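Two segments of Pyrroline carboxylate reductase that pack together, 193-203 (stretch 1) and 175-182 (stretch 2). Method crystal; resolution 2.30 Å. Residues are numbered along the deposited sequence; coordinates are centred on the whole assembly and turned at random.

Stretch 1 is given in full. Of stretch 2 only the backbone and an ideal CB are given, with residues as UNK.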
# COMPACT_ATOMS: atom_id res chain seq x y z
N LEU A 193 6.68 34.72 5.09
CA LEU A 193 5.85 34.92 3.90
C LEU A 193 4.87 33.77 3.69
O LEU A 193 3.69 34.00 3.40
CB LEU A 193 6.72 35.12 2.65
CG LEU A 193 6.02 35.25 1.29
CD1 LEU A 193 5.29 36.59 1.16
CD2 LEU A 193 7.02 35.08 0.17
N SER A 194 5.36 32.54 3.83
CA SER A 194 4.52 31.34 3.70
C SER A 194 3.32 31.41 4.64
O SER A 194 2.20 31.15 4.22
CB SER A 194 5.34 30.07 3.97
OG SER A 194 6.30 29.86 2.96
N LYS A 195 3.58 31.78 5.89
CA LYS A 195 2.53 31.95 6.90
C LYS A 195 1.50 33.01 6.49
O LYS A 195 0.29 32.77 6.58
CB LYS A 195 3.14 32.28 8.27
CG LYS A 195 2.12 32.38 9.40
CD LYS A 195 2.78 32.46 10.78
CE LYS A 195 3.37 33.84 11.05
NZ LYS A 195 3.97 33.92 12.41
N ASN A 196 1.97 34.16 6.02
CA ASN A 196 1.09 35.24 5.55
C ASN A 196 0.20 34.79 4.40
O ASN A 196 -1.01 35.02 4.41
CB ASN A 196 1.90 36.47 5.13
CG ASN A 196 2.61 37.13 6.29
OD1 ASN A 196 2.11 37.15 7.42
ND2 ASN A 196 3.78 37.70 6.02
N LEU A 197 0.81 34.15 3.40
CA LEU A 197 0.09 33.63 2.24
C LEU A 197 -0.91 32.53 2.59
O LEU A 197 -1.97 32.45 1.98
CB LEU A 197 1.08 33.14 1.18
CG LEU A 197 1.36 34.02 -0.04
CD1 LEU A 197 1.77 35.44 0.32
CD2 LEU A 197 2.42 33.36 -0.92
N VAL A 198 -0.57 31.70 3.57
CA VAL A 198 -1.45 30.61 4.02
C VAL A 198 -2.66 31.17 4.77
O VAL A 198 -3.80 30.85 4.43
CB VAL A 198 -0.68 29.56 4.88
CG1 VAL A 198 -1.64 28.65 5.63
CG2 VAL A 198 0.25 28.75 4.00
N LEU A 199 -2.40 32.00 5.78
CA LEU A 199 -3.46 32.56 6.61
C LEU A 199 -4.45 33.42 5.83
O LEU A 199 -5.65 33.39 6.10
CB LEU A 199 -2.86 33.36 7.78
CG LEU A 199 -2.03 32.63 8.83
CD1 LEU A 199 -1.48 33.61 9.85
CD2 LEU A 199 -2.81 31.52 9.52
N GLN A 200 -3.94 34.18 4.85
CA GLN A 200 -4.78 35.03 4.01
C GLN A 200 -5.58 34.21 2.99
O GLN A 200 -6.69 34.59 2.61
CB GLN A 200 -3.93 36.11 3.32
CG GLN A 200 -4.71 37.16 2.52
CD GLN A 200 -5.84 37.81 3.31
OE1 GLN A 200 -5.75 38.01 4.52
NE2 GLN A 200 -6.92 38.16 2.61
N THR A 201 -5.00 33.09 2.55
CA THR A 201 -5.68 32.18 1.63
C THR A 201 -6.84 31.46 2.31
O THR A 201 -7.90 31.27 1.71
CB THR A 201 -4.69 31.16 1.02
OG1 THR A 201 -3.66 31.86 0.30
CG2 THR A 201 -5.39 30.22 0.07
N ILE A 202 -6.64 31.07 3.57
CA ILE A 202 -7.68 30.40 4.34
C ILE A 202 -8.79 31.37 4.75
O ILE A 202 -9.98 31.05 4.64
CB ILE A 202 -7.11 29.67 5.59
CG1 ILE A 202 -6.09 28.61 5.16
CG2 ILE A 202 -8.23 29.02 6.39
CD1 ILE A 202 -5.27 28.03 6.30
N LYS A 203 -8.39 32.56 5.20
CA LYS A 203 -9.33 33.62 5.59
C LYS A 203 -10.29 33.97 4.46
O LYS A 203 -11.50 34.10 4.67
CB LYS A 203 -8.57 34.86 6.06
CG LYS A 203 -9.46 36.01 6.53
CD LYS A 203 -8.64 37.12 7.17
CE LYS A 203 -9.50 38.32 7.54
NZ LYS A 203 -10.64 37.96 8.43
N UNK A 175 -2.49 21.93 11.99
CA UNK A 175 -1.62 21.03 11.24
C UNK A 175 -1.71 21.29 9.73
O UNK A 175 -0.70 21.19 9.03
CB UNK A 175 -1.98 19.58 11.55
N UNK A 176 -2.91 21.60 9.26
CA UNK A 176 -3.14 22.02 7.88
C UNK A 176 -2.29 23.25 7.56
O UNK A 176 -1.52 23.26 6.59
CB UNK A 176 -4.62 22.32 7.64
N UNK A 177 -2.40 24.28 8.41
CA UNK A 177 -1.61 25.51 8.31
C UNK A 177 -0.11 25.19 8.39
O UNK A 177 0.68 25.73 7.61
CB UNK A 177 -2.00 26.49 9.42
N UNK A 178 0.25 24.31 9.32
CA UNK A 178 1.63 23.85 9.49
C UNK A 178 2.19 23.20 8.22
O UNK A 178 3.32 23.49 7.82
CB UNK A 178 1.71 22.86 10.65
N UNK A 179 1.39 22.34 7.60
CA UNK A 179 1.80 21.60 6.40
C UNK A 179 1.94 22.50 5.18
O UNK A 179 2.85 22.32 4.37
CB UNK A 179 0.79 20.49 6.10
N UNK A 180 1.04 23.48 5.05
CA UNK A 180 1.07 24.42 3.93
C UNK A 180 2.31 25.32 3.98
O UNK A 180 2.93 25.56 2.94
CB UNK A 180 -0.20 25.28 3.93
N UNK A 181 2.65 25.79 5.17
CA UNK A 181 3.85 26.61 5.38
C UNK A 181 5.12 25.82 5.04
O UNK A 181 5.99 26.33 4.33
CB UNK A 181 3.91 27.10 6.83
N UNK A 182 5.20 24.58 5.52
CA UNK A 182 6.34 23.69 5.24
C UNK A 182 6.55 23.43 3.75
O UNK A 182 7.69 23.37 3.28
CB UNK A 182 6.14 22.35 5.96

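The two segments are helical throughout, their axes approaching to 8.8 Å with an angle of 132° between their N-to-C directions. Stretch 1 offers methyl groups of Val198, Leu199 and Ile202, with Ser194 at the end where the backbones come closest.

At position 175 the ideal CB has nothing of stretch 1 within 5.5 Å, so this contact leaves the choice wide among residues that tolerate a helix. It is Leu175, which takes no part in the contact.

Position 176 has an ideal CB with no neighbour within 5.5 Å, and its CA-to-CB bond points sideways. A short side chain would stop short of stretch 1, whereas a long apolar or aromatic one could reach Ile202. It is Phe176; with chi1 in t, its end comes nearer, and CD2 lies 4.3 Å from Ile202 CD1.

At position 177 CB points sideways, but lies 4.4 Å from Val198 CG1, 4.8 Å from Ile202 CD1 and 5.1 Å from Leu199 CD2. These methyls offer no polar partner, so a medium-sized aliphatic residue such as valine, leucine, isoleucine or methionine would suit. Ile177 fills the site: CG1 meets Ile202 CD1 at 3.6 Å, CG2 lies 3.9 Å from Val198 CG1, and both CG2 and CD1 come to 4.2 Å from Leu199 CD2.

Position 178 points away and position 179 is out of reach, so many residues, polar ones included, would fit. They are Glu178, whose carboxylate is hydrogen-bonded elsewhere in the structure, and Ser179, whose OG donates to Leu175 O at 2.6 Å.

At position 180 CA-to-CB points toward stretch 1, and the ideal CB is already 3.5 Å from Val198 CG2. Alanine could fill the immediate contact; a longer aliphatic chain must turn past the valine. Leu180 does so with chi1 in m: its CB packs against Val198 CG2 at 3.5 Å, and CD1 extends to within 4.4 Å of Ile202 CD1.

Position 181 sits at the close end, its CA 5.1 Å from Ser194 CA. The ideal CB is 4.4 Å from Ser194 CB and 4.9 Å from Val198 CG2, so an aliphatic chain that hugs the backbone is favoured, such as valine or isoleucine. Ile181 has the largest covered area in stretch 2. Its CG2 lies 3.8 Å from Ser194 CB, and its CG1 is 3.8 Å from Lys195 CA and 4.0 Å from Val198 CG2.

Position 182 points away, leaving room for a polar residue: Asp182.

Stretch 2 175-182: LFIESLID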
# COMPACT_ATOMS: atom_id res chain seq x y z
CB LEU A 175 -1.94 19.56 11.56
CG LEU A 175 -1.00 18.48 11.00
CD1 LEU A 175 0.42 18.61 11.53
CD2 LEU A 175 -1.54 17.09 11.30
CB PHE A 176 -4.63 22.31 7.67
CG PHE A 176 -5.03 22.54 6.23
CD1 PHE A 176 -4.90 21.54 5.28
CD2 PHE A 176 -5.58 23.76 5.85
CE1 PHE A 176 -5.28 21.75 3.96
CE2 PHE A 176 -5.97 23.98 4.53
CZ PHE A 176 -5.82 22.97 3.58
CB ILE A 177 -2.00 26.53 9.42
CG1 ILE A 177 -3.45 26.99 9.24
CG2 ILE A 177 -1.06 27.74 9.42
CD1 ILE A 177 -4.07 27.63 10.48
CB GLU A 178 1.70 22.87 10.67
CG GLU A 178 3.10 22.39 11.03
CD GLU A 178 3.08 21.27 12.07
OE1 GLU A 178 2.18 21.28 12.95
OE2 GLU A 178 3.96 20.39 12.02
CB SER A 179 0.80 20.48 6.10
OG SER A 179 0.51 19.72 7.26
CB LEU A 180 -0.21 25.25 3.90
CG LEU A 180 -1.50 24.58 3.41
CD1 LEU A 180 -2.71 25.35 3.89
CD2 LEU A 180 -1.52 24.44 1.89
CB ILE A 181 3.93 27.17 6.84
CG1 ILE A 181 2.78 28.15 7.09
CG2 ILE A 181 5.28 27.84 7.10
CD1 ILE A 181 2.53 28.48 8.56
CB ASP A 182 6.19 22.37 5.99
CG ASP A 182 6.64 22.46 7.43
OD1 ASP A 182 7.40 23.39 7.77
OD2 ASP A 182 6.23 21.60 8.23
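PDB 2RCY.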